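Local coordinates for protein extracellular sialidase/neuraminidase, putative (Aspergillus fumigatus, PDB 2XZI) that is a six-bladed beta-propeller KDNase of the sialidase family that hydrolyses glycosidic linkages of deaminoneuraminic acid, at residues F38-V43 and G103-V108; L70-T75 and P90-V95; F118-G123 and D183-G188. One frame throughout, in Å; residues are numbered along the deposited sequence.

Contact 1: residues F38-V43 and G103-V108; sequences FRIPAV and GNPTPV. With KDM (deamino-alpha-neuraminic acid), chain C.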
loop_
_atom_site.group_PDB
_atom_site.type_symbol
_atom_site.label_atom_id
_atom_site.label_comp_id
_atom_site.label_asym_id
_atom_site.label_seq_id
_atom_site.Cartn_x
_atom_site.Cartn_y
_atom_site.Cartn_z
ATOM N N PHE A 38 12.107 -6.508 -2.220
ATOM C CA PHE A 38 10.670 -6.337 -2.331
ATOM C C PHE A 38 10.315 -5.080 -1.583
ATOM O O PHE A 38 10.759 -4.884 -0.462
ATOM C CB PHE A 38 9.943 -7.527 -1.745
ATOM C CG PHE A 38 10.215 -8.818 -2.482
ATOM C CD1 PHE A 38 9.487 -9.136 -3.615
ATOM C CD2 PHE A 38 11.188 -9.708 -2.038
ATOM C CE1 PHE A 38 9.704 -10.319 -4.307
ATOM C CE2 PHE A 38 11.430 -10.887 -2.747
ATOM C CZ PHE A 38 10.674 -11.198 -3.865
ATOM N N ARG A 39 9.558 -4.212 -2.250
ATOM C CA ARG A 39 9.101 -2.943 -1.664
ATOM C C ARG A 39 7.669 -2.664 -2.085
ATOM O O ARG A 39 7.116 -3.365 -2.935
ATOM C CB ARG A 39 10.005 -1.796 -2.123
ATOM C CG ARG A 39 11.367 -1.726 -1.425
ATOM C CD ARG A 39 11.944 -0.312 -1.449
ATOM N NE ARG A 39 11.029 0.581 -0.762
ATOM C CZ ARG A 39 10.936 1.889 -0.947
ATOM N NH1 ARG A 39 11.741 2.526 -1.782
ATOM N NH2 ARG A 39 9.996 2.558 -0.283
ATOM N N ILE A 40 7.078 -1.654 -1.453
ATOM C CA ILE A 40 5.794 -1.101 -1.895
ATOM C C ILE A 40 4.631 -2.098 -1.749
ATOM O O ILE A 40 4.036 -2.523 -2.740
ATOM C CB ILE A 40 5.865 -0.505 -3.344
ATOM C CG1 ILE A 40 7.220 0.169 -3.657
ATOM C CG2 ILE A 40 4.730 0.477 -3.561
ATOM C CD1 ILE A 40 7.624 1.289 -2.737
ATOM N N PRO A 41 4.312 -2.476 -0.498
ATOM C CA PRO A 41 3.264 -3.465 -0.206
ATOM C C PRO A 41 1.831 -2.975 -0.425
ATOM O O PRO A 41 1.530 -1.782 -0.291
ATOM C CB PRO A 41 3.464 -3.755 1.286
ATOM C CG PRO A 41 4.034 -2.463 1.815
ATOM C CD PRO A 41 5.001 -2.046 0.733
ATOM N N ALA A 42 0.953 -3.913 -0.753
ATOM C CA ALA A 42 -0.482 -3.654 -0.750
ATOM C C ALA A 42 -1.153 -4.945 -0.337
ATOM O O ALA A 42 -0.748 -6.007 -0.804
ATOM C CB ALA A 42 -0.937 -3.265 -2.124
ATOM N N VAL A 43 -2.193 -4.876 0.476
ATOM C CA VAL A 43 -2.891 -6.084 0.943
ATOM C C VAL A 43 -4.395 -5.862 1.011
ATOM O O VAL A 43 -4.863 -4.785 1.429
ATOM C CB VAL A 43 -2.327 -6.586 2.309
ATOM C CG1 VAL A 43 -2.635 -5.597 3.453
ATOM C CG2 VAL A 43 -2.815 -8.002 2.631
ATOM N N GLY A 103 4.603 -1.066 -10.959
ATOM C CA GLY A 103 4.534 -0.870 -9.514
ATOM C C GLY A 103 3.364 -0.089 -8.987
ATOM O O GLY A 103 2.318 0.012 -9.628
ATOM N N ASN A 104 3.560 0.469 -7.793
ATOM C CA ASN A 104 2.494 1.185 -7.075
ATOM C C ASN A 104 1.201 0.362 -6.935
ATOM O O ASN A 104 0.116 0.838 -7.263
ATOM C CB ASN A 104 2.183 2.527 -7.763
ATOM C CG ASN A 104 3.221 3.579 -7.477
ATOM O OD1 ASN A 104 4.362 3.492 -7.958
ATOM N ND2 ASN A 104 2.858 4.565 -6.672
ATOM N N PRO A 105 1.294 -0.892 -6.468
ATOM C CA PRO A 105 0.040 -1.647 -6.394
ATOM C C PRO A 105 -1.015 -0.955 -5.531
ATOM O O PRO A 105 -0.742 -0.577 -4.386
ATOM C CB PRO A 105 0.472 -2.979 -5.750
ATOM C CG PRO A 105 1.708 -2.625 -4.996
ATOM C CD PRO A 105 2.408 -1.639 -5.857
ATOM N N THR A 106 -2.212 -0.778 -6.097
ATOM C CA THR A 106 -3.331 -0.145 -5.389
ATOM C C THR A 106 -4.612 -0.944 -5.672
ATOM O O THR A 106 -5.379 -0.614 -6.579
ATOM C CB THR A 106 -3.476 1.341 -5.774
ATOM O OG1 THR A 106 -2.194 1.966 -5.705
ATOM C CG2 THR A 106 -4.420 2.070 -4.827
ATOM N N PRO A 107 -4.838 -2.002 -4.884
ATOM C CA PRO A 107 -5.982 -2.901 -5.075
ATOM C C PRO A 107 -7.247 -2.401 -4.399
ATOM O O PRO A 107 -7.181 -1.682 -3.395
ATOM C CB PRO A 107 -5.501 -4.208 -4.435
ATOM C CG PRO A 107 -4.595 -3.742 -3.325
ATOM C CD PRO A 107 -3.863 -2.558 -3.921
ATOM N N VAL A 108 -8.408 -2.804 -4.923
ATOM C CA VAL A 108 -9.680 -2.639 -4.244
ATOM C C VAL A 108 -10.575 -3.830 -4.601
ATOM O O VAL A 108 -10.677 -4.201 -5.766
ATOM C CB VAL A 108 -10.356 -1.273 -4.578
ATOM C CG1 VAL A 108 -10.589 -1.101 -6.087
ATOM C CG2 VAL A 108 -11.642 -1.064 -3.741
HETATM C C2 KDM C . 10.037 6.346 -2.891
HETATM C C1 KDM C . 10.354 6.379 -1.401
HETATM C C3 KDM C . 9.555 4.945 -3.311
HETATM C C4 KDM C . 8.608 4.963 -4.547
HETATM C C5 KDM C . 8.615 6.275 -5.342
HETATM C C6 KDM C . 8.287 7.449 -4.387
HETATM C C7 KDM C . 8.501 8.829 -5.029
HETATM C C8 KDM C . 7.986 9.942 -4.099
HETATM C C9 KDM C . 8.237 11.314 -4.701
HETATM O O5 KDM C . 7.693 6.212 -6.460
HETATM O O1A KDM C . 10.618 5.299 -0.823
HETATM O O1B KDM C . 10.339 7.516 -0.872
HETATM O O4 KDM C . 9.002 3.899 -5.414
HETATM O O6 KDM C . 9.071 7.413 -3.148
HETATM O O7 KDM C . 9.897 9.016 -5.276
HETATM O O8 KDM C . 6.572 9.814 -3.888
HETATM O O9 KDM C . 7.432 11.419 -5.887
HETATM O O2 KDM C . 11.279 6.658 -3.534
#

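Contact 2: residues L70-T75 and P90-V95; sequences LVYKRT and PLREVV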
loop_
_atom_site.group_PDB
_atom_site.type_symbol
_atom_site.label_atom_id
_atom_site.label_comp_id
_atom_site.label_asym_id
_atom_site.label_seq_id
_atom_site.Cartn_x
_atom_site.Cartn_y
_atom_site.Cartn_z
ATOM N N LEU A 70 5.485 -6.670 -10.827
ATOM C CA LEU A 70 4.447 -6.668 -9.798
ATOM C C LEU A 70 4.152 -8.098 -9.411
ATOM O O LEU A 70 3.633 -8.866 -10.225
ATOM C CB LEU A 70 3.172 -5.986 -10.305
ATOM C CG LEU A 70 2.282 -5.315 -9.254
ATOM C CD1 LEU A 70 1.670 -6.312 -8.257
ATOM C CD2 LEU A 70 3.004 -4.228 -8.523
ATOM N N VAL A 71 4.493 -8.437 -8.170
ATOM C CA VAL A 71 4.392 -9.805 -7.657
ATOM C C VAL A 71 3.345 -9.896 -6.553
ATOM O O VAL A 71 2.881 -8.877 -6.043
ATOM C CB VAL A 71 5.783 -10.352 -7.191
ATOM C CG1 VAL A 71 6.749 -10.417 -8.388
ATOM C CG2 VAL A 71 6.366 -9.540 -6.016
ATOM N N TYR A 72 2.951 -11.116 -6.195
ATOM C CA TYR A 72 1.961 -11.305 -5.161
ATOM C C TYR A 72 2.014 -12.691 -4.539
ATOM O O TYR A 72 2.618 -13.619 -5.108
ATOM C CB TYR A 72 0.556 -11.013 -5.696
ATOM C CG TYR A 72 -0.060 -12.056 -6.608
ATOM C CD1 TYR A 72 0.359 -12.203 -7.922
ATOM C CD2 TYR A 72 -1.106 -12.858 -6.163
ATOM C CE1 TYR A 72 -0.234 -13.132 -8.768
ATOM C CE2 TYR A 72 -1.703 -13.805 -7.007
ATOM C CZ TYR A 72 -1.272 -13.927 -8.308
ATOM O OH TYR A 72 -1.843 -14.852 -9.168
ATOM N N LYS A 73 1.370 -12.811 -3.388
ATOM C CA LYS A 73 1.075 -14.099 -2.773
ATOM C C LYS A 73 -0.355 -14.100 -2.302
ATOM O O LYS A 73 -0.890 -13.071 -1.907
ATOM C CB LYS A 73 1.982 -14.344 -1.572
ATOM C CG LYS A 73 3.441 -14.583 -1.902
ATOM C CD LYS A 73 4.233 -14.872 -0.648
ATOM C CE LYS A 73 5.636 -15.262 -1.033
ATOM N NZ LYS A 73 6.404 -15.793 0.102
ATOM N N ARG A 74 -0.985 -15.265 -2.330
ATOM C CA ARG A 74 -2.301 -15.439 -1.736
ATOM C C ARG A 74 -2.195 -16.400 -0.572
ATOM O O ARG A 74 -1.304 -17.248 -0.542
ATOM C CB ARG A 74 -3.269 -16.079 -2.740
ATOM C CG ARG A 74 -3.222 -15.523 -4.159
ATOM C CD ARG A 74 -4.406 -16.087 -4.945
ATOM N NE ARG A 74 -4.405 -17.556 -4.975
ATOM C CZ ARG A 74 -5.470 -18.305 -5.256
ATOM N NH1 ARG A 74 -6.648 -17.758 -5.502
ATOM N NH2 ARG A 74 -5.365 -19.632 -5.261
ATOM N N THR A 75 -3.129 -16.314 0.360
ATOM C CA THR A 75 -3.341 -17.410 1.280
ATOM C C THR A 75 -3.851 -18.634 0.524
ATOM O O THR A 75 -4.606 -18.514 -0.457
ATOM C CB THR A 75 -4.266 -17.021 2.458
ATOM O OG1 THR A 75 -5.544 -16.571 1.971
ATOM C CG2 THR A 75 -3.601 -15.917 3.268
ATOM N N PRO A 90 3.323 -19.903 -2.690
ATOM C CA PRO A 90 4.559 -19.336 -3.228
ATOM C C PRO A 90 4.328 -18.081 -4.067
ATOM O O PRO A 90 3.200 -17.804 -4.502
ATOM C CB PRO A 90 5.114 -20.458 -4.125
ATOM C CG PRO A 90 4.458 -21.705 -3.647
ATOM C CD PRO A 90 3.093 -21.279 -3.170
ATOM N N LEU A 91 5.394 -17.328 -4.259
ATOM C CA LEU A 91 5.361 -16.094 -5.031
ATOM C C LEU A 91 4.838 -16.311 -6.446
ATOM O O LEU A 91 5.247 -17.253 -7.134
ATOM C CB LEU A 91 6.760 -15.475 -5.080
ATOM C CG LEU A 91 6.799 -14.044 -5.597
ATOM C CD1 LEU A 91 6.293 -13.084 -4.516
ATOM C CD2 LEU A 91 8.237 -13.727 -5.969
ATOM N N ARG A 92 3.940 -15.422 -6.871
ATOM C CA ARG A 92 3.420 -15.372 -8.243
ATOM C C ARG A 92 3.591 -13.957 -8.804
ATOM O O ARG A 92 4.023 -13.049 -8.083
ATOM C CB ARG A 92 1.941 -15.743 -8.262
ATOM C CG ARG A 92 1.614 -17.142 -7.781
ATOM C CD ARG A 92 0.122 -17.333 -7.861
ATOM N NE ARG A 92 -0.295 -18.644 -7.400
ATOM C CZ ARG A 92 -1.525 -19.119 -7.555
ATOM N NH1 ARG A 92 -2.442 -18.388 -8.159
ATOM N NH2 ARG A 92 -1.834 -20.331 -7.118
ATOM N N GLU A 93 3.270 -13.785 -10.081
ATOM C CA GLU A 93 3.464 -12.518 -10.775
ATOM C C GLU A 93 2.143 -12.060 -11.375
ATOM O O GLU A 93 1.417 -12.850 -11.994
ATOM C CB GLU A 93 4.520 -12.686 -11.875
ATOM C CG GLU A 93 4.889 -11.408 -12.607
ATOM C CD GLU A 93 6.032 -11.613 -13.563
ATOM O OE1 GLU A 93 5.811 -12.222 -14.629
ATOM O OE2 GLU A 93 7.144 -11.170 -13.229
ATOM N N VAL A 94 1.815 -10.787 -11.158
ATOM C CA VAL A 94 0.672 -10.186 -11.826
ATOM C C VAL A 94 1.117 -9.776 -13.233
ATOM O O VAL A 94 0.474 -10.150 -14.207
ATOM C CB VAL A 94 0.140 -8.961 -11.055
ATOM C CG1 VAL A 94 -0.953 -8.276 -11.875
ATOM C CG2 VAL A 94 -0.415 -9.366 -9.704
ATOM N N VAL A 95 2.216 -9.017 -13.309
ATOM C CA VAL A 95 2.751 -8.522 -14.581
ATOM C C VAL A 95 4.241 -8.252 -14.435
ATOM O O VAL A 95 4.681 -7.740 -13.408
ATOM C CB VAL A 95 1.997 -7.245 -15.065
ATOM C CG1 VAL A 95 2.056 -6.112 -14.019
ATOM C CG2 VAL A 95 2.525 -6.774 -16.423
HETATM O O HOH W 1 0.407 -16.884 -4.586
#

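Contact 3: residues F118-G123 and D183-G188; sequences FLSWNG and DAVGPG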
loop_
_atom_site.group_PDB
_atom_site.type_symbol
_atom_site.label_atom_id
_atom_site.label_comp_id
_atom_site.label_asym_id
_atom_site.label_seq_id
_atom_site.Cartn_x
_atom_site.Cartn_y
_atom_site.Cartn_z
ATOM N N PHE A 118 -5.037 -1.280 -9.600
ATOM C CA PHE A 118 -4.413 -0.174 -10.315
ATOM C C PHE A 118 -2.907 -0.196 -10.102
ATOM O O PHE A 118 -2.437 -0.569 -9.036
ATOM C CB PHE A 118 -4.990 1.165 -9.839
ATOM C CG PHE A 118 -6.406 1.424 -10.297
ATOM C CD1 PHE A 118 -7.506 0.970 -9.551
ATOM C CD2 PHE A 118 -6.639 2.118 -11.494
ATOM C CE1 PHE A 118 -8.825 1.199 -10.003
ATOM C CE2 PHE A 118 -7.957 2.347 -11.945
ATOM C CZ PHE A 118 -9.038 1.888 -11.185
ATOM N N LEU A 119 -2.161 0.199 -11.133
ATOM C CA LEU A 119 -0.698 0.138 -11.118
ATOM C C LEU A 119 -0.143 1.323 -11.878
ATOM O O LEU A 119 -0.820 1.843 -12.760
ATOM C CB LEU A 119 -0.181 -1.115 -11.851
ATOM C CG LEU A 119 -0.640 -2.488 -11.416
ATOM C CD1 LEU A 119 -0.262 -3.551 -12.449
ATOM C CD2 LEU A 119 -0.022 -2.819 -10.080
ATOM N N SER A 120 1.086 1.713 -11.553
ATOM C CA SER A 120 1.854 2.670 -12.334
ATOM C C SER A 120 2.916 1.924 -13.152
ATOM O O SER A 120 3.369 0.831 -12.765
ATOM C CB SER A 120 2.533 3.673 -11.395
ATOM O OG SER A 120 1.582 4.454 -10.669
ATOM N N TRP A 121 3.288 2.507 -14.296
ATOM C CA TRP A 121 4.342 1.965 -15.143
ATOM C C TRP A 121 5.213 3.108 -15.627
ATOM O O TRP A 121 4.712 4.220 -15.860
ATOM C CB TRP A 121 3.709 1.279 -16.357
ATOM C CG TRP A 121 4.685 0.774 -17.355
ATOM C CD1 TRP A 121 5.239 -0.467 -17.368
ATOM C CD2 TRP A 121 5.210 1.470 -18.502
ATOM N NE1 TRP A 121 6.086 -0.594 -18.435
ATOM C CE2 TRP A 121 6.092 0.576 -19.150
ATOM C CE3 TRP A 121 5.042 2.765 -19.031
ATOM C CZ2 TRP A 121 6.801 0.927 -20.316
ATOM C CZ3 TRP A 121 5.760 3.115 -20.193
ATOM C CH2 TRP A 121 6.623 2.195 -20.811
ATOM N N ASN A 122 6.498 2.836 -15.805
ATOM C CA ASN A 122 7.368 3.674 -16.640
ATOM C C ASN A 122 8.332 2.800 -17.416
ATOM O O ASN A 122 8.567 1.631 -17.060
ATOM C CB ASN A 122 8.118 4.778 -15.852
ATOM C CG ASN A 122 8.932 4.237 -14.702
ATOM O OD1 ASN A 122 8.486 4.239 -13.555
ATOM N ND2 ASN A 122 10.141 3.752 -15.002
ATOM N N GLY A 123 8.916 3.379 -18.459
ATOM C CA GLY A 123 9.833 2.659 -19.327
ATOM C C GLY A 123 11.151 2.280 -18.706
ATOM O O GLY A 123 11.574 2.869 -17.709
ATOM N N ASP A 183 3.686 10.431 -12.303
ATOM C CA ASP A 183 2.371 10.095 -11.768
ATOM C C ASP A 183 2.552 8.982 -10.754
ATOM O O ASP A 183 3.609 8.335 -10.709
ATOM C CB ASP A 183 1.384 9.637 -12.863
ATOM C CG ASP A 183 -0.044 9.482 -12.346
ATOM O OD1 ASP A 183 -0.400 10.189 -11.365
ATOM O OD2 ASP A 183 -0.790 8.643 -12.919
ATOM N N ALA A 184 1.523 8.768 -9.942
ATOM C CA ALA A 184 1.485 7.657 -8.987
ATOM C C ALA A 184 0.047 7.348 -8.674
ATOM O O ALA A 184 -0.788 8.252 -8.598
ATOM C CB ALA A 184 2.234 8.007 -7.702
ATOM N N VAL A 185 -0.251 6.067 -8.491
ATOM C CA VAL A 185 -1.512 5.639 -7.865
ATOM C C VAL A 185 -1.171 5.014 -6.512
ATOM O O VAL A 185 -0.131 4.340 -6.376
ATOM C CB VAL A 185 -2.333 4.681 -8.771
ATOM C CG1 VAL A 185 -1.541 3.402 -9.114
ATOM C CG2 VAL A 185 -3.711 4.387 -8.165
ATOM N N GLY A 186 -2.000 5.281 -5.505
ATOM C CA GLY A 186 -1.703 4.810 -4.150
ATOM C C GLY A 186 -0.281 5.177 -3.738
ATOM O O GLY A 186 0.122 6.326 -3.864
ATOM N N PRO A 187 0.530 4.200 -3.306
ATOM C CA PRO A 187 0.233 2.774 -3.271
ATOM C C PRO A 187 -0.435 2.360 -1.969
ATOM O O PRO A 187 -0.305 3.050 -0.955
ATOM C CB PRO A 187 1.619 2.154 -3.364
ATOM C CG PRO A 187 2.513 3.125 -2.607
ATOM C CD PRO A 187 1.935 4.491 -2.967
ATOM N N GLY A 188 -1.125 1.222 -1.993
ATOM C CA GLY A 188 -1.729 0.700 -0.779
ATOM C C GLY A 188 -3.082 0.093 -1.049
ATOM O O GLY A 188 -3.191 -1.110 -1.238
HETATM O O HOH W 2 0.604 6.094 -12.611
#

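Contact 1: residues F38-V43 and G103-V108
Carboxylate oxygen O1A of the bound deamino-alpha-neuraminic acid is gripped by both terminal nitrogens of R39, whose neighbour I40 packs across on P105. NH2 of R39 is 2.9 Å from O1A at 152°, and NH1 of R39 reaches the same O1A at 3.1 Å with a more bent 137°. The sugar carboxylate thus meets the guanidinium at its edge, near its plane. On one face of that group lies I40 CD1, offset toward the rim, and the same methyl sits 4.0 Å from KDM O4. NE of R39 makes a salt bridge to E354, which would be expected to fix the rotation of the guanidinium; R245 and R302 bring further positive charge to the ligand. This is the FRIP arginine of sialidases, probably one of the triad that holds the substrate carboxylate.

Between the two strands there is no hydrogen bond at all, and the junction is apolar. I40 CG2, set anti to the backbone N, is carried onto P105 CD at 3.9 Å, the two side chains crossing at about a right angle. I40 O finds no polar partner in the model, and P105 CG sits against it at 3.2 Å. Two residues on, A42 CB wedges between the two prolines, 3.9 Å from P105 CB and 3.5 Å from P107 CD.

The strand segments run almost parallel, 8° apart, with axes 6.7 Å from each other at closest. Each belongs to the first strand of its own antiparallel sheet: 37-45 pairs with 51-58, and 101-109 with 115-122. The contact therefore joins the innermost strands of two successive propeller blades near the centre of the chain.

Contact 2: residues L70-T75 and P90-V95
Y72 and R92 form an antiparallel hydrogen-bonded pair, and their side chains cross on one face of the sheet. The backbone couples them twice: Y72 N to R92 O at 2.9 Å, and R92 N to Y72 O at 2.8 Å. The Y72 CG lies between the backbone N and the carbonyl carbon (chi1 75°). The ring leans toward the opposing strand, and R92 CB comes over its face as a CH-pi contact, 3.9 Å from the ring centroid. V94 CG2 presses on Y72 CD1 at 3.4 Å, approaching obliquely, and E93 O lies at the ring edge. V94 also runs alongside L70, with CD1 of L70 4.0 Å from CG2 of V94. This is the tight part, and L117 and L119 of the next blade press on it as well.

Toward P90 the contact opens up. P90 is exposed, R92 is only partly covered, and water 1 bridges the strands there, accepting from R74 N and donating to P90 O. The R74 and R92 guanidiniums lie 25° from parallel, with R74 NE and R92 NH1 3.8 Å apart. Such like charges should repel, but E89 takes R74 in a salt bridge and N163 accepts a hydrogen bond from R92.

At the other end L70 O receives V94 N at 2.8 Å and, weakly, V95 N, while L70 N donates to V95 O. V94 and V95 both stand opposite the single residue L70, which shifts the register by one: a classic beta bulge, at which the chain turns a corner as it leaves the outermost strand of a four-stranded antiparallel propeller blade.

Contact 3: residues F118-G123 and D183-G188
Segment 118-123, strand as far as N122, meets the irregular chain 183-188 most closely where S120 CA stands 6.0 Å from A184 CA, and the touching parts, 118-120 and 183-185, run roughly against each other, 152° apart. A single direct hydrogen bond crosses, from V185 N to S120 OG, and at 3.3 Å and 145° it is long and somewhat bent. With chi1 -63°, OG anti to the carbonyl carbon, the S120 hydroxyl meets A184 CA at 3.6 Å as well as that N-H. Water 2 lies 2.7 Å from S120 OG and within hydrogen-bonding distance of D183 OD2, though it has more acceptors in reach than protons.

V185 fills the apolar side with its two methyls. CG1 rests on the backbone of the strand, 3.7 Å from L119 C, and CG2 meets F118 CB at 3.8 Å; the F118 ring itself leads away, edge-to-face with W218.

D183 is held at its other oxygen by a salt bridge to R205, and V185 O takes a hydrogen bond from N104 on the adjoining strand. The loop directly follows W182 of the sugar pocket, and the A184 side chain comes, nearest atoms, about 6 Å from the sugar that R39 holds. Across the segments the contact is neutral, an amide-to-hydroxyl bond and methyl packing that tie the loop to strand 115-122, second strand of the preceding blade; the charge of D183 is met by R205, which probably favours its ionised form.

How the contacts relate
From the N terminus, strand 37-45 begins one blade, and after the 59 residues between them 103-108 comes back beside 38-43 in contact 1, as part of the first strand of the next blade. Contact 2 falls wholly within that span, closing a shorter loop of 14 residues. Contact 3 follows in series, with 59 residues between 118-123 and the loop 183-188, and no contacts cross. L70 of contact 2 packs on P105 and L119, and T106 of contact 1 pairs through its backbone with F118 of contact 3. Contact 1 joins the inner strands of the two blades, contact 2 completes the outer edge of the first, and contact 3 ties the loop toward the third to the second.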